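Local coordinates for putative peptidase (PDB 3CE2), which is a putative zinc metallopeptidase of the M3B family that probably acts as an oligopeptidase degrading a variety of small peptides, at residues Ala198-Ser201 with Ser205-Leu208; Thr220-Arg225 with Leu306-Phe311; Ser300-Cys305 with Cys461-Phe466; Phe311-Val316 with Glu507-Ile512. All blocks are in the same frame, centred on the assembly; numbering follows the deposited sequence.

How the contacts relate
Contacts 2, 3 and 4 cluster around the loop that leaves helix 292-306, their centres 11 to 13 Å apart, whereas contact 1 is a local hairpin that reaches them only through contact 2, where Ser-201 N meets Asp-221 OD2. Contact 2 lies at the surface; the others are partly buried. Contacts 2 and 4 share Phe-311, one zinc ion and one water, and Arg-225 of contact 2 forms a salt bridge with Asp-315 of contact 4. Lys-302 ties contact 3 to contact 4 through Val-316 O. Backbone pairing dominates contact 1, a guanidinium over a leucine and beside a carboxylate contact 2, a buried lysine contact 3, and an aromatic pair contact 4.

Contact 1 (Ala198-Ser201 with Ser205-Leu208). With ZN (zinc ion), chain C.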
loop_
_atom_site.group_PDB
_atom_site.type_symbol
_atom_site.label_atom_id
_atom_site.label_comp_id
_atom_site.label_asym_id
_atom_site.label_seq_id
_atom_site.Cartn_x
_atom_site.Cartn_y
_atom_site.Cartn_z
ATOM N N ALA A 198 -16.326 11.113 24.303
ATOM C CA ALA A 198 -15.486 12.288 24.359
ATOM C C ALA A 198 -16.278 13.488 24.901
ATOM O O ALA A 198 -17.507 13.433 24.991
ATOM C CB ALA A 198 -14.933 12.591 22.995
ATOM N N THR A 199 -15.564 14.564 25.252
ATOM C CA THR A 199 -16.162 15.825 25.692
ATOM C C THR A 199 -15.428 17.029 25.099
ATOM O O THR A 199 -14.198 17.046 25.047
ATOM C CB THR A 199 -16.087 15.942 27.207
ATOM O OG1 THR A 199 -16.356 14.661 27.783
ATOM C CG2 THR A 199 -17.097 16.948 27.706
ATOM N N ASP A 200 -16.168 18.049 24.675
ATOM C CA ASP A 200 -15.525 19.274 24.219
ATOM C C ASP A 200 -15.349 20.288 25.347
ATOM O O ASP A 200 -15.637 19.985 26.518
ATOM C CB ASP A 200 -16.200 19.870 22.971
ATOM C CG ASP A 200 -17.639 20.335 23.214
ATOM O OD1 ASP A 200 -18.080 20.446 24.395
ATOM O OD2 ASP A 200 -18.321 20.591 22.188
ATOM N N SER A 201 -14.836 21.467 25.011
ATOM C CA SER A 201 -14.582 22.487 26.026
ATOM C C SER A 201 -15.867 22.940 26.671
ATOM O O SER A 201 -15.915 23.135 27.882
ATOM C CB SER A 201 -13.874 23.692 25.438
ATOM O OG SER A 201 -12.520 23.379 25.217
ATOM N N SER A 205 -21.006 16.147 25.138
ATOM C CA SER A 205 -20.315 14.886 24.953
ATOM C C SER A 205 -20.528 14.420 23.526
ATOM O O SER A 205 -21.575 14.654 22.936
ATOM C CB SER A 205 -20.700 13.837 25.993
ATOM O OG SER A 205 -22.089 13.684 26.019
ATOM N N HIS A 206 -19.486 13.826 22.962
ATOM C CA HIS A 206 -19.519 13.316 21.609
ATOM C C HIS A 206 -19.217 11.830 21.751
ATOM O O HIS A 206 -18.142 11.463 22.219
ATOM C CB HIS A 206 -18.438 14.000 20.765
ATOM C CG HIS A 206 -18.604 15.485 20.642
ATOM N ND1 HIS A 206 -18.889 16.299 21.718
ATOM C CD2 HIS A 206 -18.502 16.308 19.569
ATOM C CE1 HIS A 206 -18.975 17.555 21.309
ATOM N NE2 HIS A 206 -18.739 17.589 20.010
ATOM N N PRO A 207 -20.180 10.961 21.409
ATOM C CA PRO A 207 -19.916 9.525 21.539
ATOM C C PRO A 207 -18.973 9.035 20.444
ATOM O O PRO A 207 -18.824 9.694 19.412
ATOM C CB PRO A 207 -21.313 8.895 21.426
ATOM C CG PRO A 207 -22.285 10.073 21.603
ATOM C CD PRO A 207 -21.554 11.214 20.958
ATOM N N LEU A 208 -18.333 7.894 20.686
ATOM C CA LEU A 208 -17.136 7.511 19.935
ATOM C C LEU A 208 -17.310 6.319 19.035
ATOM O O LEU A 208 -18.176 5.459 19.253
ATOM C CB LEU A 208 -15.972 7.226 20.892
ATOM C CG LEU A 208 -15.378 8.457 21.573
ATOM C CD1 LEU A 208 -14.660 8.085 22.840
ATOM C CD2 LEU A 208 -14.469 9.154 20.593
HETATM ZN ZN ZN C . -18.160 18.783 17.976
#
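A two-stranded antiparallel beta hairpin, formed by strands 197-199 and 205-207, pairs Ala-198 with His-206 and Thr-199 with Ser-205. Ala-198 and His-206 are the hydrogen-bonded pair: Ala-198 N donates to His-206 O at 2.8 Å, and His-206 N returns a bond to Ala-198 O at 2.9 Å. The second is the straighter at its hydrogen, although the donor stands 50° out of the Ala-198 carbonyl plane. Ser-205 CA adds a CA-H...O contact to the same Ala-198 O at 3.2 Å, so this oxygen is approached twice from the facing strand. Thr-199 and Ser-205 form the non-hydrogen-bonded pair, with their side chains on the other face of the ribbon.

Past the paired region, Asp-200 reaches across to His-206, its CG set between the backbone N and the carbonyl carbon (chi1 65°), which brings the carboxylate to the ring. OD2 lies near the plane of the imidazole, at the edge, 3.2 Å from CE1, with the carboxylate turned 65° from the ring. The other oxygen, OD1, accepts a hydrogen bond from Gly-203 N within the turn. The ring of His-206 offers NE2 to a zinc ion at 2.4 Å. Ala-198 CB and Leu-208 CD2 come within 4.2 Å, and both residues pack on helix 222-237. The arrangement is that of a short beta hairpin laid on a helix, with a zinc-binding histidine on its second strand.

Contact 2 (Thr220-Arg225 with Leu306-Phe311). With ZN (zinc ion), chain E.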
loop_
_atom_site.group_PDB
_atom_site.type_symbol
_atom_site.label_atom_id
_atom_site.label_comp_id
_atom_site.label_asym_id
_atom_site.label_seq_id
_atom_site.Cartn_x
_atom_site.Cartn_y
_atom_site.Cartn_z
ATOM N N THR A 220 -9.971 20.879 16.764
ATOM C CA THR A 220 -9.420 22.158 17.077
ATOM C C THR A 220 -9.588 22.405 18.573
ATOM O O THR A 220 -8.939 23.264 19.157
ATOM C CB THR A 220 -10.168 23.181 16.236
ATOM O OG1 THR A 220 -9.219 23.982 15.539
ATOM C CG2 THR A 220 -11.202 24.007 17.059
ATOM N N ASP A 221 -10.442 21.597 19.194
ATOM C CA ASP A 221 -10.733 21.699 20.613
ATOM C C ASP A 221 -9.878 20.679 21.366
ATOM O O ASP A 221 -10.106 19.471 21.304
ATOM C CB ASP A 221 -12.233 21.453 20.813
ATOM C CG ASP A 221 -12.679 21.565 22.266
ATOM O OD1 ASP A 221 -11.917 21.179 23.187
ATOM O OD2 ASP A 221 -13.826 22.020 22.474
ATOM N N ARG A 222 -8.868 21.160 22.067
ATOM C CA ARG A 222 -7.967 20.250 22.754
ATOM C C ARG A 222 -8.674 19.275 23.694
ATOM O O ARG A 222 -8.205 18.156 23.897
ATOM C CB ARG A 222 -6.884 21.002 23.514
ATOM C CG ARG A 222 -5.660 20.139 23.746
ATOM C CD ARG A 222 -4.683 20.760 24.704
ATOM N NE ARG A 222 -3.516 19.903 24.883
ATOM C CZ ARG A 222 -2.568 20.116 25.787
ATOM N NH1 ARG A 222 -2.657 21.163 26.593
ATOM N NH2 ARG A 222 -1.546 19.283 25.890
ATOM N N GLU A 223 -9.793 19.692 24.272
ATOM C CA GLU A 223 -10.463 18.879 25.288
ATOM C C GLU A 223 -11.113 17.644 24.654
ATOM O O GLU A 223 -11.147 16.557 25.256
ATOM C CB GLU A 223 -11.520 19.708 26.025
ATOM C CG GLU A 223 -12.158 19.008 27.222
ATOM C CD GLU A 223 -11.208 18.862 28.421
ATOM O OE1 GLU A 223 -10.117 19.493 28.441
ATOM O OE2 GLU A 223 -11.564 18.107 29.353
ATOM N N LEU A 224 -11.636 17.843 23.444
ATOM C CA LEU A 224 -12.161 16.789 22.615
ATOM C C LEU A 224 -11.035 15.830 22.248
ATOM O O LEU A 224 -11.195 14.613 22.380
ATOM C CB LEU A 224 -12.782 17.390 21.354
ATOM C CG LEU A 224 -13.779 16.551 20.546
ATOM C CD1 LEU A 224 -14.889 16.084 21.447
ATOM C CD2 LEU A 224 -14.345 17.337 19.354
ATOM N N ARG A 225 -9.893 16.368 21.805
ATOM C CA ARG A 225 -8.772 15.512 21.430
ATOM C C ARG A 225 -8.379 14.676 22.632
ATOM O O ARG A 225 -8.163 13.472 22.533
ATOM C CB ARG A 225 -7.575 16.335 20.964
ATOM C CG ARG A 225 -7.810 17.138 19.701
ATOM C CD ARG A 225 -6.503 17.438 18.962
ATOM N NE ARG A 225 -5.535 18.147 19.808
ATOM C CZ ARG A 225 -5.473 19.471 19.956
ATOM N NH1 ARG A 225 -6.330 20.256 19.306
ATOM N NH2 ARG A 225 -4.556 20.004 20.765
ATOM N N LEU A 306 1.126 26.131 19.146
ATOM C CA LEU A 306 -0.190 25.890 19.689
ATOM C C LEU A 306 -0.271 26.482 21.087
ATOM O O LEU A 306 -1.320 26.402 21.740
ATOM C CB LEU A 306 -0.459 24.390 19.763
ATOM C CG LEU A 306 -0.864 23.724 18.455
ATOM C CD1 LEU A 306 -1.105 22.218 18.648
ATOM C CD2 LEU A 306 -2.097 24.416 17.881
ATOM N N ASN A 307 0.848 27.048 21.554
ATOM C CA ASN A 307 0.909 27.667 22.882
ATOM C C ASN A 307 0.544 26.703 23.969
ATOM O O ASN A 307 -0.232 27.056 24.846
ATOM C CB ASN A 307 -0.083 28.836 23.005
ATOM C CG ASN A 307 0.225 29.975 22.065
ATOM O OD1 ASN A 307 1.378 30.193 21.684
ATOM N ND2 ASN A 307 -0.810 30.719 21.691
ATOM N N LEU A 308 1.075 25.493 23.915
ATOM C CA LEU A 308 0.737 24.481 24.898
ATOM C C LEU A 308 1.908 24.304 25.843
ATOM O O LEU A 308 3.060 24.338 25.406
ATOM C CB LEU A 308 0.477 23.146 24.186
ATOM C CG LEU A 308 -0.871 22.669 23.631
ATOM C CD1 LEU A 308 -1.878 23.789 23.411
ATOM C CD2 LEU A 308 -0.590 21.933 22.343
ATOM N N LYS A 309 1.643 24.079 27.125
ATOM C CA LYS A 309 2.766 23.909 28.041
ATOM C C LYS A 309 3.401 22.529 27.958
ATOM O O LYS A 309 4.530 22.339 28.390
ATOM C CB LYS A 309 2.432 24.302 29.484
ATOM C CG LYS A 309 1.968 23.166 30.381
ATOM C CD LYS A 309 2.030 23.520 31.896
ATOM C CE LYS A 309 2.089 25.045 32.212
ATOM N NZ LYS A 309 1.146 25.969 31.481
ATOM N N ASP A 310 2.693 21.559 27.402
ATOM C CA ASP A 310 3.325 20.272 27.119
ATOM C C ASP A 310 2.697 19.610 25.892
ATOM O O ASP A 310 1.807 20.191 25.275
ATOM C CB ASP A 310 3.369 19.372 28.345
ATOM C CG ASP A 310 2.014 19.061 28.880
ATOM O OD1 ASP A 310 1.021 19.582 28.328
ATOM O OD2 ASP A 310 1.945 18.281 29.861
ATOM N N PHE A 311 3.176 18.445 25.486
ATOM C CA PHE A 311 2.729 17.942 24.191
ATOM C C PHE A 311 2.415 16.486 24.313
ATOM O O PHE A 311 3.303 15.663 24.550
ATOM C CB PHE A 311 3.804 18.146 23.136
ATOM C CG PHE A 311 3.309 18.097 21.733
ATOM C CD1 PHE A 311 2.513 19.109 21.232
ATOM C CD2 PHE A 311 3.662 17.053 20.898
ATOM C CE1 PHE A 311 2.059 19.081 19.913
ATOM C CE2 PHE A 311 3.219 17.022 19.576
ATOM C CZ PHE A 311 2.401 18.045 19.088
HETATM ZN ZN ZN E . 0.121 17.654 30.015
HETATM O O HOH W 1 -1.133 19.051 30.299
#
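Arg-222 reaches from the first turn of helix 222-237 across to Leu-308 and Asp-310 in the loop after helix 292-306. From CB the chain leaves with CG opposite the backbone N (chi1 -157°) and runs straight to NE, which carries the guanidinium clear of its own helix. NE passes 4.0 Å from Leu-308 CG. CZ lies 3.7 Å from the same CG, which sits over the centre of one guanidinium face, and NH1 keeps to this leucine, with CD1 its second neighbour. NH2 turns to Asp-310 instead, 3.5 Å from its O and 3.6 Å from its OD1 in a long salt bridge. OD1 lies at the edge of the guanidinium, in its plane, while the carboxylate stands almost perpendicular to it at 87°. The principal polar partner of NH2 is Asp-315, again a salt bridge. Asp-310 holds zinc asymmetrically, OD2 at 1.9 Å and OD1 at 2.7 Å, and OD1 also accepts from the metal-bound water. Asp-221 caps the arginine's helix, its OD1 taking Glu-223 N at 2.8 Å. The result is a two-residue zinc site, completed by His-312, with an arginine in the second shell beside the metal-binding carboxylate.

Contact 3 (Ser300-Cys305 with Cys461-Phe466); sequences SIKQRC and CLDTIF
Lys-302 and Asp-463 are the only residues that touch between 300-305 and 461-466, two helical segments whose CA atoms at this pair are 10.5 Å apart. Just 69 Å² is buried between the segments, so the contact is made by two long reaches and not by close packing of one backbone on the other. Along 461-466, Leu-462 comes just before the meeting point and lies on Tyr-298, one turn before the lysine on helix 292-306.

Asp-463 is where the segments meet. Its CB does not aim at the other helix, but a chi1 of -71° sets CG beside the backbone N and opposite the carbonyl carbon, which carries the carboxylate over to the lysine. OD1 receives Lys-302 NZ at 2.9 Å. The ammonium approaches OD1 on its syn side, 23° out of the carboxylate plane, and is thus close to OD2 too, at 3.4 Å. Lys-302 reaches it with a chain extended beyond CG, bringing CE to 3.4 Å from OD1.

Further along, Phe-466 meets Tyr-298 with nearly parallel planes. Tyr-298 OH also hydrogen-bonds to Asp-463 OD1, so that oxygen has two partners drawn from helix 292-306.

Lys-302 is buried, and the principal partner of its ammonium is Val-316 O, with Ala-318 O beside it. One carboxylate oxygen and two backbone carbonyls therefore share the charge, which would be expected to keep the lysine protonated despite its burial and joins two helices and the loop that follows helix 292-306 at a single nitrogen.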
loop_
_atom_site.group_PDB
_atom_site.type_symbol
_atom_site.label_atom_id
_atom_site.label_comp_id
_atom_site.label_asym_id
_atom_site.label_seq_id
_atom_site.Cartn_x
_atom_site.Cartn_y
_atom_site.Cartn_z
ATOM N N SER A 300 8.032 20.104 18.586
ATOM C CA SER A 300 8.152 21.326 19.400
ATOM C C SER A 300 7.658 22.518 18.613
ATOM O O SER A 300 7.079 23.452 19.174
ATOM C CB SER A 300 9.584 21.605 19.821
ATOM O OG SER A 300 10.359 20.446 19.689
ATOM N N ILE A 301 7.911 22.517 17.314
ATOM C CA ILE A 301 7.359 23.587 16.520
ATOM C C ILE A 301 5.861 23.574 16.717
ATOM O O ILE A 301 5.258 24.602 16.985
ATOM C CB ILE A 301 7.658 23.402 15.045
ATOM C CG1 ILE A 301 9.160 23.518 14.809
ATOM C CG2 ILE A 301 6.874 24.408 14.222
ATOM C CD1 ILE A 301 9.539 23.330 13.371
ATOM N N LYS A 302 5.255 22.396 16.599
ATOM C CA LYS A 302 3.811 22.272 16.803
ATOM C C LYS A 302 3.423 22.744 18.197
ATOM O O LYS A 302 2.478 23.506 18.327
ATOM C CB LYS A 302 3.313 20.845 16.552
ATOM C CG LYS A 302 3.004 20.532 15.101
ATOM C CD LYS A 302 1.913 19.444 15.013
ATOM C CE LYS A 302 1.200 19.424 13.666
ATOM N NZ LYS A 302 0.180 18.353 13.629
ATOM N N GLN A 303 4.160 22.319 19.229
ATOM C CA GLN A 303 3.906 22.804 20.602
ATOM C C GLN A 303 4.001 24.329 20.795
ATOM O O GLN A 303 3.090 24.932 21.372
ATOM C CB GLN A 303 4.793 22.114 21.633
ATOM C CG GLN A 303 4.514 22.612 23.020
ATOM C CD GLN A 303 5.476 22.053 24.084
ATOM O OE1 GLN A 303 6.345 21.223 23.808
ATOM N NE2 GLN A 303 5.299 22.510 25.319
ATOM N N ARG A 304 5.089 24.953 20.338
ATOM C CA ARG A 304 5.226 26.413 20.459
ATOM C C ARG A 304 4.117 27.109 19.699
ATOM O O ARG A 304 3.587 28.122 20.145
ATOM C CB ARG A 304 6.586 26.925 19.964
ATOM C CG ARG A 304 7.706 26.819 20.984
ATOM C CD ARG A 304 9.057 27.333 20.438
ATOM N NE ARG A 304 9.868 26.257 19.851
ATOM C CZ ARG A 304 10.142 26.145 18.547
ATOM N NH1 ARG A 304 9.684 27.057 17.691
ATOM N NH2 ARG A 304 10.877 25.124 18.096
ATOM N N CYS A 305 3.735 26.550 18.565
ATOM C CA CYS A 305 2.758 27.226 17.739
ATOM C C CYS A 305 1.340 27.086 18.254
ATOM O O CYS A 305 0.453 27.825 17.844
ATOM C CB CYS A 305 2.828 26.735 16.306
ATOM S SG CYS A 305 1.675 27.629 15.287
ATOM N N CYS A 461 1.995 17.995 4.965
ATOM C CA CYS A 461 3.129 17.280 4.464
ATOM C C CYS A 461 3.988 16.634 5.559
ATOM O O CYS A 461 4.424 15.494 5.421
ATOM C CB CYS A 461 3.966 18.251 3.645
ATOM S SG CYS A 461 5.564 17.621 3.259
ATOM N N LEU A 462 4.241 17.331 6.657
ATOM C CA LEU A 462 5.046 16.701 7.693
ATOM C C LEU A 462 4.244 15.677 8.491
ATOM O O LEU A 462 4.759 14.604 8.830
ATOM C CB LEU A 462 5.739 17.741 8.568
ATOM C CG LEU A 462 6.782 18.538 7.758
ATOM C CD1 LEU A 462 7.025 19.933 8.299
ATOM C CD2 LEU A 462 8.116 17.773 7.620
ATOM N N ASP A 463 2.977 15.979 8.764
ATOM C CA ASP A 463 2.101 15.005 9.447
ATOM C C ASP A 463 2.125 13.663 8.697
ATOM O O ASP A 463 2.240 12.586 9.306
ATOM C CB ASP A 463 0.654 15.521 9.538
ATOM C CG ASP A 463 0.480 16.704 10.536
ATOM O OD1 ASP A 463 1.384 16.976 11.386
ATOM O OD2 ASP A 463 -0.593 17.362 10.457
ATOM N N THR A 464 2.019 13.743 7.369
ATOM C CA THR A 464 2.041 12.574 6.506
ATOM C C THR A 464 3.379 11.850 6.603
ATOM O O THR A 464 3.439 10.641 6.850
ATOM C CB THR A 464 1.841 13.005 5.052
ATOM O OG1 THR A 464 0.520 13.520 4.902
ATOM C CG2 THR A 464 2.046 11.853 4.104
ATOM N N ILE A 465 4.457 12.603 6.413
ATOM C CA ILE A 465 5.788 12.032 6.526
ATOM C C ILE A 465 5.991 11.407 7.912
ATOM O O ILE A 465 6.432 10.257 8.032
ATOM C CB ILE A 465 6.861 13.082 6.238
ATOM C CG1 ILE A 465 6.691 13.608 4.820
ATOM C CG2 ILE A 465 8.203 12.472 6.347
ATOM C CD1 ILE A 465 7.645 14.727 4.484
ATOM N N PHE A 466 5.647 12.141 8.961
ATOM C CA PHE A 466 5.854 11.595 10.302
ATOM C C PHE A 466 4.967 10.415 10.635
ATOM O O PHE A 466 5.410 9.514 11.327
ATOM C CB PHE A 466 5.861 12.669 11.400
ATOM C CG PHE A 466 7.180 13.364 11.515
ATOM C CD1 PHE A 466 8.219 12.784 12.243
ATOM C CD2 PHE A 466 7.417 14.558 10.834
ATOM C CE1 PHE A 466 9.457 13.393 12.303
ATOM C CE2 PHE A 466 8.661 15.179 10.896
ATOM C CZ PHE A 466 9.672 14.603 11.635
#

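Contact 4 (Phe311-Val316 with Glu507-Ile512). With ZN (zinc ion), chain E.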
loop_
_atom_site.group_PDB
_atom_site.type_symbol
_atom_site.label_atom_id
_atom_site.label_comp_id
_atom_site.label_asym_id
_atom_site.label_seq_id
_atom_site.Cartn_x
_atom_site.Cartn_y
_atom_site.Cartn_z
ATOM N N PHE A 311 3.176 18.445 25.486
ATOM C CA PHE A 311 2.729 17.942 24.191
ATOM C C PHE A 311 2.415 16.486 24.313
ATOM O O PHE A 311 3.303 15.663 24.550
ATOM C CB PHE A 311 3.804 18.146 23.136
ATOM C CG PHE A 311 3.309 18.097 21.733
ATOM C CD1 PHE A 311 2.513 19.109 21.232
ATOM C CD2 PHE A 311 3.662 17.053 20.898
ATOM C CE1 PHE A 311 2.059 19.081 19.913
ATOM C CE2 PHE A 311 3.219 17.022 19.576
ATOM C CZ PHE A 311 2.401 18.045 19.088
ATOM N N HIS A 312 1.133 16.175 24.167
ATOM C CA HIS A 312 0.645 14.842 24.404
ATOM C C HIS A 312 0.438 14.167 23.064
ATOM O O HIS A 312 0.324 14.833 22.016
ATOM C CB HIS A 312 -0.670 14.919 25.168
ATOM C CG HIS A 312 -0.510 15.185 26.636
ATOM N ND1 HIS A 312 -0.571 14.185 27.586
ATOM C CD2 HIS A 312 -0.304 16.336 27.320
ATOM C CE1 HIS A 312 -0.404 14.707 28.787
ATOM N NE2 HIS A 312 -0.233 16.008 28.655
ATOM N N PHE A 313 0.382 12.839 23.084
ATOM C CA PHE A 313 0.093 12.113 21.862
ATOM C C PHE A 313 -1.165 12.617 21.196
ATOM O O PHE A 313 -1.291 12.514 19.984
ATOM C CB PHE A 313 -0.054 10.635 22.124
ATOM C CG PHE A 313 1.228 9.911 22.166
ATOM C CD1 PHE A 313 2.073 9.910 21.047
ATOM C CD2 PHE A 313 1.586 9.193 23.300
ATOM C CE1 PHE A 313 3.272 9.212 21.052
ATOM C CE2 PHE A 313 2.795 8.479 23.335
ATOM C CZ PHE A 313 3.644 8.487 22.204
ATOM N N TYR A 314 -2.099 13.163 21.974
ATOM C CA TYR A 314 -3.329 13.661 21.373
ATOM C C TYR A 314 -3.161 15.062 20.824
ATOM O O TYR A 314 -4.136 15.711 20.464
ATOM C CB TYR A 314 -4.510 13.575 22.336
ATOM C CG TYR A 314 -4.284 14.168 23.707
ATOM C CD1 TYR A 314 -4.453 15.527 23.940
ATOM C CD2 TYR A 314 -3.938 13.366 24.772
ATOM C CE1 TYR A 314 -4.266 16.071 25.204
ATOM C CE2 TYR A 314 -3.746 13.893 26.033
ATOM C CZ TYR A 314 -3.912 15.255 26.232
ATOM O OH TYR A 314 -3.726 15.776 27.475
ATOM N N ASP A 315 -1.925 15.529 20.740
ATOM C CA ASP A 315 -1.699 16.860 20.207
ATOM C C ASP A 315 -1.115 16.753 18.821
ATOM O O ASP A 315 -1.212 17.685 18.012
ATOM C CB ASP A 315 -0.781 17.637 21.135
ATOM C CG ASP A 315 -1.485 18.045 22.409
ATOM O OD1 ASP A 315 -2.594 18.636 22.300
ATOM O OD2 ASP A 315 -0.953 17.749 23.507
ATOM N N VAL A 316 -0.546 15.580 18.560
ATOM C CA VAL A 316 0.163 15.261 17.331
ATOM C C VAL A 316 -0.557 15.641 16.021
ATOM O O VAL A 316 0.099 16.024 15.057
ATOM C CB VAL A 316 0.489 13.753 17.301
ATOM C CG1 VAL A 316 0.946 13.339 15.935
ATOM C CG2 VAL A 316 1.529 13.383 18.388
ATOM N N GLU A 507 11.991 5.601 23.007
ATOM C CA GLU A 507 13.058 5.810 22.020
ATOM C C GLU A 507 12.635 6.804 20.942
ATOM O O GLU A 507 13.471 7.512 20.403
ATOM C CB GLU A 507 13.538 4.486 21.386
ATOM C CG GLU A 507 14.081 3.480 22.395
ATOM C CD GLU A 507 14.605 2.188 21.756
ATOM O OE1 GLU A 507 15.645 2.260 21.062
ATOM O OE2 GLU A 507 13.998 1.095 21.959
ATOM N N PHE A 508 11.345 6.885 20.638
ATOM C CA PHE A 508 10.923 7.736 19.542
ATOM C C PHE A 508 10.445 9.073 20.023
ATOM O O PHE A 508 10.680 10.088 19.390
ATOM C CB PHE A 508 9.801 7.084 18.741
ATOM C CG PHE A 508 10.265 5.992 17.826
ATOM C CD1 PHE A 508 10.410 6.219 16.472
ATOM C CD2 PHE A 508 10.547 4.738 18.311
ATOM C CE1 PHE A 508 10.851 5.213 15.630
ATOM C CE2 PHE A 508 10.967 3.722 17.461
ATOM C CZ PHE A 508 11.121 3.970 16.125
ATOM N N TYR A 509 9.765 9.086 21.153
ATOM C CA TYR A 509 9.003 10.258 21.498
ATOM C C TYR A 509 9.409 10.831 22.827
ATOM O O TYR A 509 8.887 11.880 23.232
ATOM C CB TYR A 509 7.523 9.883 21.541
ATOM C CG TYR A 509 6.960 9.444 20.210
ATOM C CD1 TYR A 509 6.799 10.351 19.168
ATOM C CD2 TYR A 509 6.577 8.129 20.001
ATOM C CE1 TYR A 509 6.272 9.961 17.951
ATOM C CE2 TYR A 509 6.072 7.721 18.785
ATOM C CZ TYR A 509 5.912 8.639 17.764
ATOM O OH TYR A 509 5.410 8.218 16.547
ATOM N N GLY A 510 10.328 10.135 23.505
ATOM C CA GLY A 510 10.794 10.491 24.856
ATOM C C GLY A 510 11.219 11.937 25.079
ATOM O O GLY A 510 10.899 12.538 26.107
ATOM N N GLU A 511 11.935 12.515 24.125
ATOM C CA GLU A 511 12.404 13.877 24.309
ATOM C C GLU A 511 11.332 14.925 24.106
ATOM O O GLU A 511 11.609 16.101 24.255
ATOM C CB GLU A 511 13.589 14.194 23.381
ATOM C CG GLU A 511 14.824 13.326 23.614
ATOM C CD GLU A 511 15.199 13.226 25.086
ATOM O OE1 GLU A 511 15.694 14.229 25.652
ATOM O OE2 GLU A 511 15.000 12.142 25.679
ATOM N N ILE A 512 10.116 14.554 23.737
ATOM C CA ILE A 512 9.152 15.620 23.431
ATOM C C ILE A 512 7.763 15.368 23.990
ATOM O O ILE A 512 7.075 16.301 24.388
ATOM C CB ILE A 512 9.072 15.905 21.905
ATOM C CG1 ILE A 512 8.130 17.065 21.599
ATOM C CG2 ILE A 512 8.599 14.661 21.151
ATOM C CD1 ILE A 512 8.345 18.305 22.450
HETATM ZN ZN ZN E . 0.121 17.654 30.015
HETATM O O HOH W 1 -1.133 19.051 30.299
#
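Phe-313 and Tyr-509 form a T-shaped (edge-to-face) aromatic pair, which joins the loop after helix 292-306 to segment 507-512 on helix 494-509 in this M3 peptidase. The edge of Phe-313 meets the face of Tyr-509: the centroids are 5.1 Å apart and the planes 81° from each other. A chi1 of -83° places CG of Phe-313 beside its backbone N and swings the ring out to the tyrosine. CE1 leads, 3.6 Å from Tyr-509 CD2 and placed toward the rim of that ring, with CZ close behind. Phe-508 CB covers the opposite face of Tyr-509, so the tyrosine ring is held between its neighbour in sequence and the phenylalanine. Beside the pair, Phe-311 CB lies 4.0 Å from Ile-512 O, a loose packing contact of a methylene with a backbone oxygen.

The next shell fixes the loop. Asp-315 OD2 takes His-312 N on its anti lone pair at 2.7 Å, with a nearly straight N-H...O angle of 163°, and Asp-315 N donates back to His-312 O, which closes a compact turn. Arg-225 NH2 of helix 222-237 forms a salt bridge with Asp-315 OD1. On the facing segment Ile-512 N donates to Tyr-509 O, so the chain folds back directly after the aromatic residue.

Outermost is the metal. His-312 ND1 is hydrogen-bonded to Asp-516 OD2, Tyr-314 OH sits over the centre of the imidazole face, and NE2 binds the zinc ion at 2.2 Å.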